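Local coordinates for Asp/Glu-specific dipeptidyl-peptidase (Flavobacterium psychrophilum, PDB 5JXF), which removes dipeptides from the N-terminus of oligopeptides as a serine peptidase of family S46, with strict specificity for aspartate or glutamate at the P1 position, at residues H100-D105 against G660-P665; P79-G84 against S239-Y244; L293-V298 against N366-F371; G385-D390 against Q561-K566. All coordinates share one frame; numbering follows the deposited sequence.

Contact 1: residues H100-D105 against G660-P665; sequences HHCGFD and GNSGSP. With ASP (aspartic acid), chain F; ARG (arginine), chain E.
The probable charge-relay system of this S46 serine peptidase is put together here, with His101 on helix 100-109 facing Ser662 on a loop. His101 NE2 and Ser662 OG share a hydrogen bond of 2.6 Å at the ring edge, with either as donor; OG also crowds the bound aspartic acid in the model, which makes its position less certain. On the far side of the ring, ND1 is hydrogen-bonded to Asp237, which would complete the probable Ser-His-Asp triad. One imidazole face carries the bound arginine, whose CB lies 3.4 Å above the plane toward the rim. The next residue, Cys102, rests SG against Ser662 CB at 3.5 Å. An alanine in place of His101 is likely to cost Ser662 OG and Asp237 their shared partner and to remove the ring face under the arginine CB. Gly660 N (2.8 Å) and Ser662 N (3.0 Å) both donate to O of the bound aspartic acid, consistent with an oxyanion hole that would polarise this carbonyl.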
loop_
_atom_site.group_PDB
_atom_site.type_symbol
_atom_site.label_atom_id
_atom_site.label_comp_id
_atom_site.label_asym_id
_atom_site.label_seq_id
_atom_site.Cartn_x
_atom_site.Cartn_y
_atom_site.Cartn_z
ATOM N N HIS A 100 -4.828 -3.972 -24.137
ATOM C CA HIS A 100 -5.144 -2.586 -24.438
ATOM C C HIS A 100 -3.880 -1.744 -24.656
ATOM O O HIS A 100 -3.840 -0.881 -25.535
ATOM C CB HIS A 100 -6.013 -1.982 -23.321
ATOM C CG HIS A 100 -6.448 -0.575 -23.590
ATOM N ND1 HIS A 100 -5.841 0.516 -23.007
ATOM C CD2 HIS A 100 -7.418 -0.081 -24.393
ATOM C CE1 HIS A 100 -6.433 1.621 -23.419
ATOM N NE2 HIS A 100 -7.387 1.286 -24.270
ATOM N N HIS A 101 -2.829 -1.991 -23.888
ATOM C CA HIS A 101 -1.642 -1.175 -24.105
ATOM C C HIS A 101 -0.836 -1.630 -25.352
ATOM O O HIS A 101 -0.012 -0.873 -25.842
ATOM C CB HIS A 101 -0.757 -1.125 -22.854
ATOM C CG HIS A 101 0.009 -2.381 -22.571
ATOM N ND1 HIS A 101 -0.389 -3.293 -21.614
ATOM C CD2 HIS A 101 1.175 -2.850 -23.074
ATOM C CE1 HIS A 101 0.486 -4.281 -21.556
ATOM N NE2 HIS A 101 1.443 -4.039 -22.437
ATOM N N CYS A 102 -1.114 -2.818 -25.888
ATOM C CA CYS A 102 -0.549 -3.213 -27.201
ATOM C C CYS A 102 -1.300 -2.515 -28.344
ATOM O O CYS A 102 -0.698 -2.021 -29.298
ATOM C CB CYS A 102 -0.621 -4.721 -27.411
ATOM S SG CYS A 102 0.151 -5.714 -26.147
ATOM N N GLY A 103 -2.623 -2.487 -28.247
ATOM C CA GLY A 103 -3.427 -1.719 -29.180
ATOM C C GLY A 103 -3.347 -0.210 -28.985
ATOM O O GLY A 103 -3.820 0.553 -29.836
ATOM N N PHE A 104 -2.751 0.219 -27.872
ATOM C CA PHE A 104 -2.796 1.626 -27.425
ATOM C C PHE A 104 -2.297 2.611 -28.489
ATOM O O PHE A 104 -2.977 3.589 -28.817
ATOM C CB PHE A 104 -1.977 1.773 -26.141
ATOM C CG PHE A 104 -2.319 2.995 -25.309
ATOM C CD1 PHE A 104 -3.481 3.041 -24.558
ATOM C CD2 PHE A 104 -1.450 4.077 -25.247
ATOM C CE1 PHE A 104 -3.781 4.155 -23.788
ATOM C CE2 PHE A 104 -1.746 5.192 -24.473
ATOM C CZ PHE A 104 -2.911 5.230 -23.748
ATOM N N ASP A 105 -1.122 2.338 -29.043
ATOM C CA ASP A 105 -0.539 3.222 -30.043
ATOM C C ASP A 105 -1.472 3.367 -31.249
ATOM O O ASP A 105 -1.634 4.466 -31.780
ATOM C CB ASP A 105 0.839 2.712 -30.483
ATOM C CG ASP A 105 1.550 3.684 -31.412
ATOM O OD1 ASP A 105 1.894 4.796 -30.942
ATOM O OD2 ASP A 105 1.765 3.349 -32.600
ATOM N N GLY A 660 6.963 -8.266 -24.075
ATOM C CA GLY A 660 6.789 -9.086 -25.266
ATOM C C GLY A 660 5.668 -10.094 -25.083
ATOM O O GLY A 660 4.990 -10.464 -26.050
ATOM N N ASN A 661 5.475 -10.521 -23.833
ATOM C CA ASN A 661 4.428 -11.461 -23.477
ATOM C C ASN A 661 3.118 -10.745 -23.280
ATOM O O ASN A 661 2.094 -11.388 -23.059
ATOM C CB ASN A 661 4.758 -12.215 -22.196
ATOM C CG ASN A 661 5.449 -13.534 -22.442
ATOM O OD1 ASN A 661 6.454 -13.842 -21.803
ATOM N ND2 ASN A 661 4.913 -14.332 -23.370
ATOM N N SER A 662 3.153 -9.417 -23.337
ATOM C CA SER A 662 1.912 -8.652 -23.375
ATOM C C SER A 662 1.014 -9.177 -24.464
ATOM O O SER A 662 1.425 -9.271 -25.641
ATOM C CB SER A 662 2.159 -7.168 -23.610
ATOM O OG SER A 662 2.268 -6.483 -22.378
ATOM N N GLY A 663 -0.201 -9.519 -24.069
ATOM C CA GLY A 663 -1.189 -10.027 -24.983
ATOM C C GLY A 663 -1.121 -11.528 -25.228
ATOM O O GLY A 663 -1.884 -12.029 -26.022
ATOM N N SER A 664 -0.236 -12.239 -24.535
ATOM C CA SER A 664 -0.119 -13.690 -24.687
ATOM C C SER A 664 -1.333 -14.397 -24.135
ATOM O O SER A 664 -1.882 -13.985 -23.121
ATOM C CB SER A 664 1.120 -14.235 -23.976
ATOM O OG SER A 664 2.314 -13.812 -24.599
ATOM N N PRO A 665 -1.750 -15.474 -24.806
ATOM C CA PRO A 665 -2.884 -16.252 -24.320
ATOM C C PRO A 665 -2.484 -17.105 -23.137
ATOM O O PRO A 665 -1.415 -17.688 -23.158
ATOM C CB PRO A 665 -3.249 -17.136 -25.523
ATOM C CG PRO A 665 -1.931 -17.327 -26.257
ATOM C CD PRO A 665 -1.212 -16.002 -26.083
HETATM N N ASP F . 3.780 -5.442 -19.651
HETATM C CA ASP F . 4.846 -6.202 -20.313
HETATM C C ASP F . 4.779 -6.195 -21.830
HETATM O O ASP F . 4.968 -7.231 -22.475
HETATM C CB ASP F . 4.855 -7.656 -19.807
HETATM C CG ASP F . 5.659 -7.834 -18.525
HETATM O OD1 ASP F . 6.528 -6.991 -18.246
HETATM O OD2 ASP F . 5.435 -8.829 -17.800
HETATM N N ARG E . 3.311 -3.087 -17.194
HETATM C CA ARG E . 2.805 -3.524 -18.487
HETATM C C ARG E . 3.954 -4.183 -19.260
HETATM O O ARG E . 4.993 -3.564 -19.468
HETATM C CB ARG E . 2.211 -2.345 -19.268
HETATM C CG ARG E . 0.965 -1.720 -18.622
HETATM C CD ARG E . 0.480 -0.492 -19.397
HETATM N NE ARG E . 1.513 0.536 -19.482
HETATM C CZ ARG E . 1.656 1.535 -18.606
HETATM N NH1 ARG E . 0.819 1.651 -17.575
HETATM N NH2 ARG E . 2.633 2.428 -18.763
#

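Contact 2: residues P79-G84 against S239-Y244; sequences PHFNGG and SMFRVY
Phe81 and Phe241 reach each other by different first torsions: Phe81 swings CG trans to its backbone N (chi1 -171°), whereas Phe241 has CG trans to its carbonyl carbon (chi1 -72°). With the CB of each residue also directed toward the other segment, both rings meet inside the curled antiparallel sheet that forms the first half of a chymotrypsin-like fold. Strands 80-81 and 239-245 are not hydrogen-bonded neighbours; their CA atoms at Phe81 and Phe241 stand 10.1 Å apart, and the two rings span that distance. The pair is T-shaped, with the edge of Phe81 directed at the face of Phe241, the planes at 62° and the centroids 5.0 Å apart. Two atoms of the Phe81 ring do the touching: CE1 comes to 3.9 Å from Phe241 CD1, and CZ to 3.7 Å from Phe241 CE1. Around the pair, Ile96 of strand 95-98 touches both rings, Val138 packs on Phe81, and Val209 and Leu136 pack on Phe241. A serine at Phe241 would probably leave the edge of Phe81 without an aromatic face to meet and open a gap in this apolar interior. At the centre of the contact, Phe81 CZ is 3.6 Å above the middle of the Phe241 ring.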
loop_
_atom_site.group_PDB
_atom_site.type_symbol
_atom_site.label_atom_id
_atom_site.label_comp_id
_atom_site.label_asym_id
_atom_site.label_seq_id
_atom_site.Cartn_x
_atom_site.Cartn_y
_atom_site.Cartn_z
ATOM N N PRO A 79 0.023 -15.375 -33.074
ATOM C CA PRO A 79 0.983 -14.586 -33.850
ATOM C C PRO A 79 1.659 -13.455 -33.052
ATOM O O PRO A 79 1.152 -12.971 -32.015
ATOM C CB PRO A 79 0.121 -14.010 -34.974
ATOM C CG PRO A 79 -1.261 -13.870 -34.338
ATOM C CD PRO A 79 -1.382 -15.016 -33.363
ATOM N N HIS A 80 2.818 -13.062 -33.562
ATOM C CA HIS A 80 3.569 -11.899 -33.115
ATOM C C HIS A 80 2.787 -10.652 -33.493
ATOM O O HIS A 80 2.431 -10.485 -34.658
ATOM C CB HIS A 80 4.945 -11.883 -33.791
ATOM C CG HIS A 80 6.055 -11.342 -32.968
ATOM N ND1 HIS A 80 5.857 -10.482 -31.893
ATOM C CD2 HIS A 80 7.393 -11.497 -33.057
ATOM C CE1 HIS A 80 7.012 -10.172 -31.362
ATOM N NE2 HIS A 80 7.972 -10.767 -32.058
ATOM N N PHE A 81 2.549 -9.764 -32.533
ATOM C CA PHE A 81 1.769 -8.553 -32.792
ATOM C C PHE A 81 2.678 -7.332 -32.920
ATOM O O PHE A 81 3.217 -6.830 -31.939
ATOM C CB PHE A 81 0.727 -8.330 -31.676
ATOM C CG PHE A 81 -0.259 -7.235 -31.974
ATOM C CD1 PHE A 81 -1.434 -7.517 -32.641
ATOM C CD2 PHE A 81 -0.009 -5.928 -31.581
ATOM C CE1 PHE A 81 -2.360 -6.514 -32.917
ATOM C CE2 PHE A 81 -0.930 -4.920 -31.848
ATOM C CZ PHE A 81 -2.101 -5.214 -32.528
ATOM N N ASN A 82 2.851 -6.879 -34.154
ATOM C CA ASN A 82 3.761 -5.790 -34.493
ATOM C C ASN A 82 5.183 -5.947 -33.988
ATOM O O ASN A 82 5.852 -4.952 -33.760
ATOM C CB ASN A 82 3.207 -4.466 -33.988
ATOM C CG ASN A 82 3.564 -3.312 -34.902
ATOM O OD1 ASN A 82 3.847 -3.512 -36.094
ATOM N ND2 ASN A 82 3.549 -2.099 -34.363
ATOM N N GLY A 83 5.643 -7.182 -33.806
ATOM C CA GLY A 83 7.012 -7.425 -33.358
ATOM C C GLY A 83 7.402 -7.054 -31.920
ATOM O O GLY A 83 8.560 -7.199 -31.530
ATOM N N GLY A 84 6.451 -6.600 -31.110
ATOM C CA GLY A 84 6.765 -6.245 -29.731
ATOM C C GLY A 84 5.830 -6.873 -28.704
ATOM O O GLY A 84 6.126 -6.887 -27.514
ATOM N N SER A 239 -7.616 -5.422 -26.132
ATOM C CA SER A 239 -8.191 -4.804 -27.328
ATOM C C SER A 239 -8.278 -5.868 -28.427
ATOM O O SER A 239 -7.647 -6.913 -28.331
ATOM C CB SER A 239 -7.370 -3.597 -27.787
ATOM O OG SER A 239 -6.029 -3.967 -28.069
ATOM N N MET A 240 -9.091 -5.613 -29.442
ATOM C CA MET A 240 -9.346 -6.610 -30.472
ATOM C C MET A 240 -9.052 -6.074 -31.852
ATOM O O MET A 240 -9.382 -4.939 -32.183
ATOM C CB MET A 240 -10.784 -7.105 -30.407
ATOM C CG MET A 240 -11.079 -7.915 -29.151
ATOM S SD MET A 240 -12.714 -8.659 -29.136
ATOM C CE MET A 240 -12.616 -9.707 -27.680
ATOM N N PHE A 241 -8.413 -6.916 -32.650
ATOM C CA PHE A 241 -8.059 -6.565 -34.016
ATOM C C PHE A 241 -8.545 -7.675 -34.928
ATOM O O PHE A 241 -8.956 -8.729 -34.434
ATOM C CB PHE A 241 -6.549 -6.369 -34.133
ATOM C CG PHE A 241 -6.048 -5.105 -33.480
ATOM C CD1 PHE A 241 -5.861 -5.039 -32.104
ATOM C CD2 PHE A 241 -5.778 -3.973 -34.242
ATOM C CE1 PHE A 241 -5.403 -3.881 -31.516
ATOM C CE2 PHE A 241 -5.314 -2.813 -33.658
ATOM C CZ PHE A 241 -5.126 -2.767 -32.296
ATOM N N ARG A 242 -8.524 -7.456 -36.247
ATOM C CA ARG A 242 -8.876 -8.535 -37.170
ATOM C C ARG A 242 -7.850 -8.617 -38.300
ATOM O O ARG A 242 -7.540 -7.612 -38.922
ATOM C CB ARG A 242 -10.276 -8.358 -37.757
ATOM C CG ARG A 242 -10.680 -9.543 -38.646
ATOM C CD ARG A 242 -11.958 -9.304 -39.405
ATOM N NE ARG A 242 -13.015 -8.815 -38.527
ATOM C CZ ARG A 242 -13.730 -9.597 -37.726
ATOM N NH1 ARG A 242 -13.489 -10.904 -37.689
ATOM N NH2 ARG A 242 -14.673 -9.067 -36.953
ATOM N N VAL A 243 -7.310 -9.806 -38.529
ATOM C CA VAL A 243 -6.285 -9.980 -39.547
ATOM C C VAL A 243 -6.999 -10.126 -40.902
ATOM O O VAL A 243 -7.983 -10.843 -41.017
ATOM C CB VAL A 243 -5.399 -11.207 -39.267
ATOM C CG1 VAL A 243 -4.311 -11.367 -40.366
ATOM C CG2 VAL A 243 -4.768 -11.121 -37.894
ATOM N N TYR A 244 -6.523 -9.415 -41.913
ATOM C CA TYR A 244 -7.124 -9.491 -43.247
ATOM C C TYR A 244 -6.128 -10.078 -44.234
ATOM O O TYR A 244 -4.912 -9.920 -44.056
ATOM C CB TYR A 244 -7.577 -8.109 -43.713
ATOM C CG TYR A 244 -8.923 -7.700 -43.170
ATOM C CD1 TYR A 244 -9.069 -7.265 -41.847
ATOM C CD2 TYR A 244 -10.046 -7.740 -43.981
ATOM C CE1 TYR A 244 -10.308 -6.893 -41.364
ATOM C CE2 TYR A 244 -11.282 -7.380 -43.508
ATOM C CZ TYR A 244 -11.413 -6.956 -42.202
ATOM O OH TYR A 244 -12.659 -6.604 -41.760
#

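Contact 3: residues L293-V298 against N366-F371; sequences LPSFAV and NFEKDF
The carboxylate of Glu368 is the flat group at the heart of this contact, and both of its oxygens are turned to Ser295. The two donors lie on opposite sides of its plane: Ser295 OG stands about 1.4 Å off the plane, while Ser295 N is displaced by only about 0.6 Å to the other side. OE1 accepts from Ser295 OG at 2.5 Å, and OE2 accepts from Ser295 N, also at 2.5 Å; both bonds are very short as modelled, so their exact lengths are doubtful, and the second is bent, with an N-H...O angle of 131°. Glu368 spans the distance because its chain runs extended beyond CG (chi2 154°), carrying the carboxylate straight out from helix 360-375. The same oxygen, OE2, comes within 3.2 Å of Pro294 C. Pro294 holds the N-cap position of helix 295-325, and Ser295 N belongs to the first turn, where backbone N-H groups find no acceptor earlier in the helix. Glu368 supplies one, and the positive end of the helix dipole would probably favour its ionised form in this buried place. Pro294 O in turn accepts from Ala297 N at 3.2 Å. Lys364, on the same helix as Glu368, bonds through NZ to Leu293 O. Flanking the junction, helix 386-415 packs on Pro294 through Phe391 and Tyr395, and helix 547-571 brings Gln561 against Pro294 and Tyr564 against Glu368.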
loop_
_atom_site.group_PDB
_atom_site.type_symbol
_atom_site.label_atom_id
_atom_site.label_comp_id
_atom_site.label_asym_id
_atom_site.label_seq_id
_atom_site.Cartn_x
_atom_site.Cartn_y
_atom_site.Cartn_z
ATOM N N LEU A 293 23.764 -13.817 -16.184
ATOM C CA LEU A 293 24.767 -12.775 -16.056
ATOM C C LEU A 293 25.743 -13.088 -14.932
ATOM O O LEU A 293 25.437 -13.863 -14.031
ATOM C CB LEU A 293 24.100 -11.421 -15.814
ATOM C CG LEU A 293 23.442 -10.775 -17.032
ATOM C CD1 LEU A 293 22.784 -9.460 -16.658
ATOM C CD2 LEU A 293 24.452 -10.583 -18.148
ATOM N N PRO A 294 26.942 -12.502 -15.003
ATOM C CA PRO A 294 27.918 -12.523 -13.914
ATOM C C PRO A 294 27.497 -11.585 -12.797
ATOM O O PRO A 294 26.636 -10.742 -13.032
ATOM C CB PRO A 294 29.174 -11.999 -14.585
ATOM C CG PRO A 294 28.611 -11.015 -15.573
ATOM C CD PRO A 294 27.458 -11.753 -16.161
ATOM N N SER A 295 28.116 -11.719 -11.626
ATOM C CA SER A 295 27.869 -10.835 -10.491
ATOM C C SER A 295 27.999 -9.374 -10.875
ATOM O O SER A 295 27.216 -8.523 -10.448
ATOM C CB SER A 295 28.852 -11.133 -9.352
ATOM O OG SER A 295 28.601 -12.390 -8.751
ATOM N N PHE A 296 29.009 -9.094 -11.689
ATOM C CA PHE A 296 29.420 -7.728 -11.961
ATOM C C PHE A 296 28.420 -7.008 -12.857
ATOM O O PHE A 296 28.339 -5.775 -12.850
ATOM C CB PHE A 296 30.816 -7.737 -12.577
ATOM C CG PHE A 296 31.756 -8.701 -11.904
ATOM C CD1 PHE A 296 32.316 -8.396 -10.668
ATOM C CD2 PHE A 296 32.070 -9.917 -12.498
ATOM C CE1 PHE A 296 33.177 -9.280 -10.040
ATOM C CE2 PHE A 296 32.927 -10.805 -11.875
ATOM C CZ PHE A 296 33.482 -10.485 -10.640
ATOM N N ALA A 297 27.640 -7.787 -13.600
ATOM C CA ALA A 297 26.611 -7.232 -14.467
ATOM C C ALA A 297 25.445 -6.748 -13.628
ATOM O O ALA A 297 24.917 -5.658 -13.843
ATOM C CB ALA A 297 26.145 -8.269 -15.486
ATOM N N VAL A 298 25.042 -7.578 -12.674
ATOM C CA VAL A 298 23.968 -7.238 -11.761
ATOM C C VAL A 298 24.331 -5.978 -10.963
ATOM O O VAL A 298 23.502 -5.078 -10.805
ATOM C CB VAL A 298 23.662 -8.419 -10.806
ATOM C CG1 VAL A 298 22.410 -8.154 -9.987
ATOM C CG2 VAL A 298 23.505 -9.707 -11.604
ATOM N N ASN A 366 27.976 -16.522 -4.953
ATOM C CA ASN A 366 27.997 -17.877 -4.426
ATOM C C ASN A 366 27.969 -18.933 -5.535
ATOM O O ASN A 366 28.606 -19.978 -5.419
ATOM C CB ASN A 366 26.821 -18.083 -3.469
ATOM C CG ASN A 366 26.946 -17.249 -2.203
ATOM O OD1 ASN A 366 28.024 -16.742 -1.876
ATOM N ND2 ASN A 366 25.842 -17.109 -1.479
ATOM N N PHE A 367 27.235 -18.663 -6.611
ATOM C CA PHE A 367 27.205 -19.590 -7.735
ATOM C C PHE A 367 28.555 -19.598 -8.439
ATOM O O PHE A 367 29.066 -20.653 -8.823
ATOM C CB PHE A 367 26.102 -19.233 -8.737
ATOM C CG PHE A 367 26.290 -19.882 -10.085
ATOM C CD1 PHE A 367 25.944 -21.211 -10.285
ATOM C CD2 PHE A 367 26.843 -19.175 -11.142
ATOM C CE1 PHE A 367 26.134 -21.816 -11.520
ATOM C CE2 PHE A 367 27.043 -19.775 -12.372
ATOM C CZ PHE A 367 26.685 -21.096 -12.562
ATOM N N GLU A 368 29.120 -18.406 -8.610
ATOM C CA GLU A 368 30.369 -18.239 -9.348
ATOM C C GLU A 368 31.565 -18.872 -8.633
ATOM O O GLU A 368 32.531 -19.292 -9.276
ATOM C CB GLU A 368 30.627 -16.753 -9.597
ATOM C CG GLU A 368 29.675 -16.151 -10.603
ATOM C CD GLU A 368 29.485 -14.665 -10.417
ATOM O OE1 GLU A 368 30.217 -14.054 -9.601
ATOM O OE2 GLU A 368 28.583 -14.109 -11.080
ATOM N N LYS A 369 31.497 -18.948 -7.306
ATOM C CA LYS A 369 32.542 -19.611 -6.535
ATOM C C LYS A 369 32.414 -21.134 -6.667
ATOM O O LYS A 369 33.325 -21.875 -6.308
ATOM C CB LYS A 369 32.486 -19.180 -5.065
ATOM C CG LYS A 369 33.037 -17.784 -4.808
ATOM N N ASP A 370 31.280 -21.591 -7.194
ATOM C CA ASP A 370 31.068 -23.008 -7.480
ATOM C C ASP A 370 31.263 -23.287 -8.965
ATOM O O ASP A 370 31.514 -24.421 -9.371
ATOM C CB ASP A 370 29.664 -23.444 -7.053
ATOM C CG ASP A 370 29.370 -24.892 -7.408
ATOM O OD1 ASP A 370 30.302 -25.723 -7.366
ATOM O OD2 ASP A 370 28.209 -25.198 -7.749
ATOM N N PHE A 371 31.127 -22.240 -9.771
ATOM C CA PHE A 371 31.296 -22.344 -11.215
ATOM C C PHE A 371 32.706 -22.805 -11.550
ATOM O O PHE A 371 32.907 -23.861 -12.142
ATOM C CB PHE A 371 31.004 -20.997 -11.884
ATOM C CG PHE A 371 31.412 -20.930 -13.331
ATOM C CD1 PHE A 371 30.687 -21.603 -14.301
ATOM C CD2 PHE A 371 32.519 -20.184 -13.724
ATOM C CE1 PHE A 371 31.061 -21.540 -15.633
ATOM C CE2 PHE A 371 32.896 -20.118 -15.057
ATOM C CZ PHE A 371 32.167 -20.795 -16.011
#

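Contact 4: residues G385-D390 against Q561-K566; sequences GNLLAD and QRIYMK
Leu387 turns both of its methyl groups to Ile563 CG2, CD2 at 3.9 Å and CD1 at 4.0 Å, and CD1 also reaches Tyr564 CA at 4.0 Å, close to the backbone itself. Ile563 presents CG2 because that branch is trans to the backbone N, with CG1 trans to the carbonyl carbon (chi1 -63°). One residue further on, Leu388 extends CD2 to the phenol end of Tyr564, 4.1 Å from OH, and the two side chains cross at a slant. The contact is mainly apolar packing between helix 386-415 and helix 547-571 in the helical part of this S46 peptidase. The local axes run roughly antiparallel, at 145°, and approach no closer than 10.5 Å, a separation bridged by the leucines, the isoleucine and the tyrosine. In the next shell, helix 360-375 flanks the pair: Phe371 meets the Tyr564 ring edge-to-face and also packs on Leu388, while Gln372 touches Leu388. Leu560, one turn before Tyr564, adds a further apolar contact to Leu387.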
loop_
_atom_site.group_PDB
_atom_site.type_symbol
_atom_site.label_atom_id
_atom_site.label_comp_id
_atom_site.label_asym_id
_atom_site.label_seq_id
_atom_site.Cartn_x
_atom_site.Cartn_y
_atom_site.Cartn_z
ATOM N N GLY A 385 37.260 -20.345 -16.575
ATOM C CA GLY A 385 38.058 -20.004 -15.418
ATOM C C GLY A 385 38.345 -18.521 -15.310
ATOM O O GLY A 385 37.776 -17.808 -14.469
ATOM N N ASN A 386 39.263 -18.066 -16.154
ATOM C CA ASN A 386 39.642 -16.667 -16.250
ATOM C C ASN A 386 38.448 -15.735 -16.495
ATOM O O ASN A 386 38.438 -14.605 -16.007
ATOM C CB ASN A 386 40.676 -16.506 -17.364
ATOM C CG ASN A 386 42.090 -16.891 -16.925
ATOM O OD1 ASN A 386 42.470 -16.747 -15.755
ATOM N ND2 ASN A 386 42.886 -17.342 -17.879
ATOM N N LEU A 387 37.450 -16.231 -17.236
ATOM C CA LEU A 387 36.193 -15.520 -17.522
ATOM C C LEU A 387 35.736 -14.549 -16.436
ATOM O O LEU A 387 35.599 -13.354 -16.678
ATOM C CB LEU A 387 35.070 -16.531 -17.766
ATOM C CG LEU A 387 35.170 -17.415 -19.006
ATOM C CD1 LEU A 387 34.005 -18.396 -19.041
ATOM C CD2 LEU A 387 35.218 -16.571 -20.275
ATOM N N LEU A 388 35.510 -15.072 -15.238
ATOM C CA LEU A 388 35.033 -14.255 -14.129
ATOM C C LEU A 388 35.983 -13.094 -13.821
ATOM O O LEU A 388 35.539 -11.988 -13.509
ATOM C CB LEU A 388 34.827 -15.126 -12.888
ATOM C CG LEU A 388 33.736 -16.195 -13.025
ATOM C CD1 LEU A 388 33.691 -17.098 -11.801
ATOM C CD2 LEU A 388 32.372 -15.555 -13.265
ATOM N N ALA A 389 37.286 -13.338 -13.931
ATOM C CA ALA A 389 38.269 -12.288 -13.686
ATOM C C ALA A 389 38.234 -11.240 -14.795
ATOM O O ALA A 389 38.293 -10.038 -14.526
ATOM C CB ALA A 389 39.662 -12.880 -13.555
ATOM N N ASP A 390 38.133 -11.697 -16.042
ATOM C CA ASP A 390 38.038 -10.784 -17.176
ATOM C C ASP A 390 36.792 -9.904 -17.068
ATOM O O ASP A 390 36.858 -8.692 -17.271
ATOM C CB ASP A 390 38.031 -11.558 -18.497
ATOM C CG ASP A 390 39.370 -12.202 -18.801
ATOM O OD1 ASP A 390 40.402 -11.567 -18.510
ATOM O OD2 ASP A 390 39.396 -13.333 -19.336
ATOM N N GLN A 561 30.594 -13.188 -22.628
ATOM C CA GLN A 561 29.266 -13.651 -22.223
ATOM C C GLN A 561 28.811 -14.850 -23.066
ATOM O O GLN A 561 28.178 -15.777 -22.556
ATOM C CB GLN A 561 28.253 -12.504 -22.331
ATOM C CG GLN A 561 26.850 -12.852 -21.880
ATOM C CD GLN A 561 26.803 -13.374 -20.462
ATOM O OE1 GLN A 561 27.176 -12.671 -19.518
ATOM N NE2 GLN A 561 26.339 -14.610 -20.300
ATOM N N ARG A 562 29.147 -14.828 -24.352
ATOM C CA ARG A 562 28.883 -15.966 -25.226
ATOM C C ARG A 562 29.542 -17.239 -24.688
ATOM O O ARG A 562 28.932 -18.312 -24.701
ATOM C CB ARG A 562 29.368 -15.675 -26.651
ATOM C CG ARG A 562 29.228 -16.848 -27.618
ATOM C CD ARG A 562 29.544 -16.448 -29.056
ATOM N NE ARG A 562 30.974 -16.215 -29.261
ATOM C CZ ARG A 562 31.531 -15.012 -29.349
ATOM N NH1 ARG A 562 30.776 -13.927 -29.262
ATOM N NH2 ARG A 562 32.840 -14.886 -29.528
ATOM N N ILE A 563 30.779 -17.110 -24.204
ATOM C CA ILE A 563 31.539 -18.253 -23.694
ATOM C C ILE A 563 31.051 -18.672 -22.314
ATOM O O ILE A 563 30.971 -19.864 -22.002
ATOM C CB ILE A 563 33.037 -17.938 -23.618
ATOM C CG1 ILE A 563 33.591 -17.653 -25.011
ATOM C CG2 ILE A 563 33.808 -19.084 -22.970
ATOM C CD1 ILE A 563 35.061 -17.307 -24.998
ATOM N N TYR A 564 30.725 -17.680 -21.495
ATOM C CA TYR A 564 30.177 -17.924 -20.170
ATOM C C TYR A 564 28.893 -18.748 -20.287
ATOM O O TYR A 564 28.659 -19.662 -19.492
ATOM C CB TYR A 564 29.913 -16.596 -19.452
ATOM C CG TYR A 564 29.591 -16.718 -17.979
ATOM C CD1 TYR A 564 30.010 -17.814 -17.234
ATOM C CD2 TYR A 564 28.849 -15.736 -17.338
ATOM C CE1 TYR A 564 29.705 -17.921 -15.889
ATOM C CE2 TYR A 564 28.535 -15.830 -16.000
ATOM C CZ TYR A 564 28.961 -16.922 -15.277
ATOM O OH TYR A 564 28.642 -17.004 -13.940
ATOM N N MET A 565 28.080 -18.427 -21.293
ATOM C CA MET A 565 26.827 -19.141 -21.548
ATOM C C MET A 565 27.096 -20.605 -21.889
ATOM O O MET A 565 26.515 -21.512 -21.290
ATOM C CB MET A 565 26.052 -18.463 -22.683
ATOM C CG MET A 565 24.607 -18.939 -22.867
ATOM S SD MET A 565 23.568 -18.592 -21.427
ATOM C CE MET A 565 23.224 -20.254 -20.855
ATOM N N LYS A 566 27.993 -20.821 -22.847
ATOM C CA LYS A 566 28.391 -22.168 -23.261
ATOM C C LYS A 566 28.960 -22.972 -22.098
ATOM O O LYS A 566 28.712 -24.172 -21.976
ATOM C CB LYS A 566 29.414 -22.090 -24.398
ATOM C CG LYS A 566 29.981 -23.428 -24.859
ATOM C CD LYS A 566 30.990 -23.219 -25.988
ATOM C CE LYS A 566 31.873 -24.435 -26.205
ATOM N NZ LYS A 566 31.094 -25.640 -26.593
#

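Starting from the N terminus, residues 79-84 open contact 2 and residues 100-105 open contact 1. Contact 2 closes first, at 239-244, so the two cross; they also touch, Gly103 CA lying 3.7 Å from Phe241 CZ, which packs the aromatic pair against helix 100-109, the carrier of the probable catalytic histidine. The chain then enters the helical part. Contact 3 joins 293-298 to 366-371, and contact 4 follows in series, joining 385-390 to 561-566. Their centres are about 10 Å apart, and together they gather four helices. Both fall within the long span that contact 1, its centre about 34 Å from that of contact 3 and about 36 Å from that of contact 4, completes by joining helix 100-109 to the loop before strand 665-667.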